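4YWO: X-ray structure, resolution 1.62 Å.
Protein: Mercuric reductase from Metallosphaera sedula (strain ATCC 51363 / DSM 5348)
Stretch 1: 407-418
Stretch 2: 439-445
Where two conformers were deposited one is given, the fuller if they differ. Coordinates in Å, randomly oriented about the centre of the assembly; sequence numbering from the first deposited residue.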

ATOM      1  N   GLY A 407      -3.513  -3.155  10.343  1.00 12.09           N
ATOM      2  CA  GLY A 407      -2.915  -4.295   9.677  1.00 13.09           C
ATOM      3  C   GLY A 407      -1.566  -3.917   9.067  1.00 13.69           C
ATOM      4  O   GLY A 407      -1.104  -2.757   9.152  1.00 13.82           O
ATOM      5  N   GLU A 408      -0.917  -4.890   8.501  1.00 14.05           N
ATOM      6  CA  GLU A 408       0.446  -4.704   8.006  1.00 15.25           C
ATOM      7  C   GLU A 408       0.438  -3.723   6.816  1.00 16.50           C
ATOM      8  O   GLU A 408      -0.185  -3.972   5.783  1.00 17.45           O
ATOM      9  CB  GLU A 408       1.001  -6.059   7.488  1.00 16.93           C
ATOM     10  CG  GLU A 408       2.496  -6.083   7.486  1.00 18.57           C
ATOM     11  CD  GLU A 408       3.073  -6.017   8.939  1.00 22.01           C
ATOM     12  OE1 GLU A 408       4.071  -5.328   8.971  1.00 21.47           O
ATOM     13  OE2 GLU A 408       2.494  -6.525  10.013  1.00 22.36           O
ATOM     14  N   ASN A 409       1.165  -2.631   6.944  1.00 15.59           N
ATOM     15  CA  ASN A 409       1.344  -1.649   5.912  1.00 18.41           C
ATOM     16  C   ASN A 409       0.032  -1.074   5.409  1.00 16.00           C
ATOM     17  O   ASN A 409      -0.041  -0.609   4.288  1.00 16.21           O
ATOM     18  CB  ASN A 409       2.088  -2.228   4.730  1.00 21.49           C
ATOM     19  CG  ASN A 409       3.496  -2.671   5.059  1.00 28.74           C
ATOM     20  OD1 ASN A 409       3.941  -3.748   4.540  1.00 33.85           O
ATOM     21  ND2 ASN A 409       4.220  -1.884   5.811  1.00 27.60           N
ATOM     22  N   VAL A 410      -1.010  -1.004   6.289  1.00 11.96           N
ATOM     23  CA  VAL A 410      -2.265  -0.367   5.834  1.00 12.16           C
ATOM     24  C   VAL A 410      -2.060   1.118   5.509  1.00 12.60           C
ATOM     25  O   VAL A 410      -2.909   1.713   4.879  1.00 12.50           O
ATOM     26  CB  VAL A 410      -3.451  -0.681   6.750  1.00 12.83           C
ATOM     27  CG1 VAL A 410      -3.798  -2.152   6.780  1.00 15.27           C
ATOM     28  CG2 VAL A 410      -3.285  -0.136   8.168  1.00 13.37           C
ATOM     29  N   ALA A 411      -0.986   1.732   5.989  1.00 11.82           N
ATOM     30  CA  ALA A 411      -0.708   3.075   5.555  1.00 14.35           C
ATOM     31  C   ALA A 411      -0.643   3.244   4.030  1.00 13.86           C
ATOM     32  O   ALA A 411      -1.020   4.319   3.531  1.00 16.00           O
ATOM     33  CB  ALA A 411       0.618   3.528   6.100  1.00 15.19           C
ATOM     34  N   GLU A 412      -0.317   2.171   3.314  1.00 15.22           N
ATOM     35  CA  GLU A 412      -0.094   2.197   1.859  1.00 14.32           C
ATOM     36  C   GLU A 412      -1.403   2.127   1.108  1.00 18.26           C
ATOM     37  O   GLU A 412      -1.399   2.423  -0.086  1.00 25.74           O
ATOM     38  CB  GLU A 412       0.886   1.119   1.400  1.00 17.93           C
ATOM     39  CG  GLU A 412       2.284   1.267   1.962  1.00 16.52           C
ATOM     40  CD  GLU A 412       3.032   2.565   1.532  1.00 20.40           C
ATOM     41  OE1 GLU A 412       2.475   3.206   0.597  1.00 24.33           O
ATOM     42  OE2 GLU A 412       4.041   3.008   2.189  1.00 19.14           O
ATOM     43  N   MET A 413      -2.460   1.616   1.728  1.00 15.19           N
ATOM     44  CA  MET A 413      -3.785   1.521   1.104  1.00 16.98           C
ATOM     45  C   MET A 413      -4.725   2.659   1.491  1.00 17.55           C
ATOM     46  O   MET A 413      -5.768   2.831   0.868  1.00 16.58           O
ATOM     47  CB  MET A 413      -4.504   0.215   1.437  1.00 18.10           C
ATOM     48  CG  MET A 413      -5.143   0.172   2.794  1.00 19.02           C
ATOM     49  SD  MET A 413      -5.771  -1.524   3.064  1.00 21.99           S
ATOM     50  CE  MET A 413      -6.813  -1.312   4.506  1.00 20.67           C
ATOM     51  N   ILE A 414      -4.379   3.489   2.464  1.00 16.50           N
ATOM     52  CA  ILE A 414      -5.320   4.492   2.970  1.00 16.14           C
ATOM     53  C   ILE A 414      -5.464   5.587   1.950  1.00 18.27           C
ATOM     54  O   ILE A 414      -6.514   6.239   1.897  1.00 18.12           O
ATOM     55  CB  ILE A 414      -4.942   4.993   4.374  1.00 16.93           C
ATOM     56  CG1 ILE A 414      -6.183   5.492   5.161  1.00 17.45           C
ATOM     57  CG2 ILE A 414      -3.831   6.047   4.342  1.00 18.60           C
ATOM     58  CD1 ILE A 414      -7.160   4.424   5.495  1.00 19.27           C
ATOM     59  N   GLY A 415      -4.496   5.764   1.010  1.00 16.04           N
ATOM     60  CA  GLY A 415      -4.695   6.741  -0.007  1.00 17.10           C
ATOM     61  C   GLY A 415      -5.742   6.285  -1.045  1.00 14.81           C
ATOM     62  O   GLY A 415      -6.452   7.156  -1.585  1.00 17.24           O
ATOM     63  N   GLU A 416      -5.840   4.993  -1.299  1.00 15.18           N
ATOM     64  CA  GLU A 416      -6.972   4.514  -2.103  1.00 15.20           C
ATOM     65  C   GLU A 416      -8.285   4.869  -1.471  1.00 14.58           C
ATOM     66  O   GLU A 416      -9.230   5.334  -2.181  1.00 14.54           O
ATOM     67  CB  GLU A 416      -6.859   3.033  -2.378  1.00 15.84           C
ATOM     68  CG  GLU A 416      -7.965   2.450  -3.198  1.00 17.14           C
ATOM     69  CD  GLU A 416      -7.940   0.955  -3.498  1.00 21.79           C
ATOM     70  OE1 GLU A 416      -6.878   0.276  -3.338  1.00 22.95           O
ATOM     71  OE2 GLU A 416      -9.058   0.395  -3.799  1.00 23.81           O
ATOM     72  N   ALA A 417      -8.388   4.699  -0.164  1.00 15.52           N
ATOM     73  CA  ALA A 417      -9.616   5.070   0.542  1.00 16.34           C
ATOM     74  C   ALA A 417      -9.889   6.564   0.498  1.00 15.21           C
ATOM     75  O   ALA A 417     -11.045   6.935   0.261  1.00 14.75           O
ATOM     76  CB  ALA A 417      -9.575   4.571   2.000  1.00 15.83           C
ATOM     77  N   ALA A 418      -8.835   7.379   0.680  1.00 14.76           N
ATOM     78  CA  ALA A 418      -9.022   8.814   0.525  1.00 15.31           C
ATOM     79  C   ALA A 418      -9.541   9.228  -0.838  1.00 16.64           C
ATOM     80  O   ALA A 418     -10.454  10.040  -0.955  1.00 15.99           O
ATOM     81  CB  ALA A 418      -7.741   9.512   0.842  1.00 15.76           C
ATOM     82  N   THR A 439      -2.968  -9.084  -1.937  1.00 12.92           N
ATOM     83  CA  THR A 439      -2.472  -7.845  -1.310  1.00 12.48           C
ATOM     84  C   THR A 439      -3.264  -7.555  -0.092  1.00 14.01           C
ATOM     85  O   THR A 439      -4.424  -7.967   0.031  1.00 15.37           O
ATOM     86  CB  THR A 439      -2.493  -6.628  -2.268  1.00 13.18           C
ATOM     87  OG1 THR A 439      -3.833  -6.356  -2.779  1.00 14.32           O
ATOM     88  CG2 THR A 439      -1.508  -6.856  -3.430  1.00 14.39           C
ATOM     89  N   ILE A 440      -2.694  -6.757   0.795  1.00 12.65           N
ATOM     90  CA  ILE A 440      -3.522  -6.214   1.933  1.00 14.05           C
ATOM     91  C   ILE A 440      -4.604  -5.266   1.422  1.00 14.79           C
ATOM     92  O   ILE A 440      -5.709  -5.283   1.934  1.00 15.58           O
ATOM     93  CB  ILE A 440      -2.610  -5.598   2.989  1.00 14.96           C
ATOM     94  CG1 ILE A 440      -1.580  -6.642   3.576  1.00 16.19           C
ATOM     95  CG2 ILE A 440      -3.475  -4.976   4.136  1.00 15.12           C
ATOM     96  CD1 ILE A 440      -2.223  -7.739   4.351  1.00 19.52           C
ATOM     97  N   ALA A 441      -4.298  -4.508   0.399  1.00 14.48           N
ATOM     98  CA  ALA A 441      -5.230  -3.523  -0.163  1.00 14.34           C
ATOM     99  C   ALA A 441      -6.525  -4.109  -0.672  1.00 16.93           C
ATOM    100  O   ALA A 441      -7.570  -3.425  -0.709  1.00 16.61           O
ATOM    101  CB  ALA A 441      -4.554  -2.709  -1.185  1.00 17.07           C
ATOM    102  N   GLU A 442      -6.494  -5.350  -1.131  1.00 15.55           N
ATOM    103  CA  GLU A 442      -7.787  -5.867  -1.579  0.50 16.33           C
ATOM    104  C   GLU A 442      -8.772  -6.046  -0.448  1.00 17.15           C
ATOM    105  O   GLU A 442     -10.002  -6.151  -0.745  1.00 16.74           O
ATOM    106  CB  GLU A 442      -7.778  -7.212  -2.292  0.50 18.50           C
ATOM    107  CG  GLU A 442      -6.569  -7.720  -2.839  0.50 22.31           C
ATOM    108  CD  GLU A 442      -6.644  -9.220  -3.043  0.50 22.78           C
ATOM    109  OE1 GLU A 442      -7.397  -9.708  -3.919  0.50 25.12           O
ATOM    110  OE2 GLU A 442      -5.900  -9.953  -2.391  0.50 20.73           O
ATOM    111  N   SER A 443      -8.338  -5.872   0.815  1.00 16.23           N
ATOM    112  CA  SER A 443      -9.277  -5.760   1.955  1.00 17.11           C
ATOM    113  C   SER A 443     -10.281  -4.617   1.783  1.00 15.25           C
ATOM    114  O   SER A 443     -11.412  -4.731   2.267  1.00 15.92           O
ATOM    115  CB  SER A 443      -8.557  -5.604   3.276  1.00 17.79           C
ATOM    116  OG  SER A 443      -7.868  -4.367   3.293  1.00 16.54           O
ATOM    117  N   LEU A 444      -9.969  -3.572   1.038  1.00 13.88           N
ATOM    118  CA  LEU A 444     -10.938  -2.485   0.750  1.00 13.35           C
ATOM    119  C   LEU A 444     -12.103  -3.009  -0.088  1.00 15.89           C
ATOM    120  O   LEU A 444     -13.231  -2.666   0.155  1.00 18.06           O
ATOM    121  CB  LEU A 444     -10.256  -1.313   0.027  1.00 15.64           C
ATOM    122  CG  LEU A 444      -9.218  -0.636   0.926  1.00 17.54           C
ATOM    123  CD1 LEU A 444      -8.466   0.391   0.099  1.00 20.46           C
ATOM    124  CD2 LEU A 444      -9.873   0.107   2.071  1.00 18.13           C
ATOM    125  N   ARG A 445     -11.813  -3.892  -1.037  1.00 15.33           N
ATOM    126  CA  ARG A 445     -12.884  -4.450  -1.849  1.00 17.11           C
ATOM    127  C   ARG A 445     -13.609  -5.548  -1.053  1.00 14.77           C
ATOM    128  O   ARG A 445     -14.811  -5.653  -1.146  1.00 16.28           O
ATOM    129  CB  ARG A 445     -12.290  -4.975  -3.189  1.00 19.08           C
ATOM    130  CG  ARG A 445     -13.305  -5.687  -4.103  1.00 19.48           C
ATOM    131  CD  ARG A 445     -12.740  -5.927  -5.531  1.00 22.40           C
ATOM    132  NE  ARG A 445     -13.786  -6.526  -6.330  1.00 23.42           N
ATOM    133  CZ  ARG A 445     -14.161  -7.779  -6.236  1.00 26.55           C
ATOM    134  NH1 ARG A 445     -13.570  -8.628  -5.382  1.00 28.79           N
ATOM    135  NH2 ARG A 445     -15.162  -8.162  -7.007  1.00 32.98           N
TER

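Two segments of a chain can be held together without a single hydrogen bond between them, provided that their polar groups find partners within the same stretch or elsewhere in the structure and that each offers the other an apolar surface. The contact between residues 407-418 and 439-445 of this mercuric reductase is a compact example, burying 383 Å² in total.

Stretch 1 opens with a type II turn from Gly407 to Val410, closed by a weak bond from Val410 N to Gly407 O. Gly407 suits a tight corner: a CB here would lie 3.2 Å from Val410 CG1. Glu408 meets the partner through its backbone, its O lying 3.7 Å from Ile440 CG1, while the end of its side chain leads away and its carboxylate is hydrogen-bonded elsewhere in the structure. The charge is thus kept off an apolar neighbour. Val410 then adds a modest branched contact, CG1 to Ile440 CG2 at 3.9 Å.

Met413 is the centre of the arrangement. Met413 CA and Ala441 CA are 5.4 Å apart, an approach that the small alanine side chain accommodates, with Met413 CB and Ala441 CB 3.9 Å apart. With chi1 near p and the remaining torsions t, the long, unbranched side chain passes across stretch 2 and meets Ile440, Ala441, Ser443 and Leu444. Its SD lies 4.3 Å from Ile440 CG2 and 4.2 Å from Leu444 CG, and its CE reaches to 3.5 Å from Ser443 OG. That last approach is a van der Waals contact; the serine hydroxyl donates instead to Ile440 O, at 2.7 Å from OG, so this polar group is satisfied within its own stretch. Ile440 O also accepts from Ser443 N at 2.9 Å. Similarly, Thr439 OG1 caps the following turn by accepting from Glu442 N at 3.3 Å, and Glu442 OE2 accepts from Thr439 N at 3.1 Å.

Farther along, stretch 1 is helical through Ala418. Gly415 has no part in the contact, but Glu416 points toward stretch 2 with chi1 and chi2 both t. Its extended side chain packs by its CD against Leu444 CD1 at 3.7 Å, while its OE2 is hydrogen-bonded elsewhere in the structure, which helps a carboxylate to be tolerated in a buried site. Leu444 CD1 also lies 3.7 Å from Met413 O. Ala417 completes the contact, its CB 4.5 Å from Leu444 CD2. Leu444 therefore touches three residues of stretch 1, and loses 88 Å² to it, almost exactly matching the 87 Å² that Met413 loses to stretch 2. The contact is therefore mainly one of apolar packing, with Met413 and Leu444 burying the most.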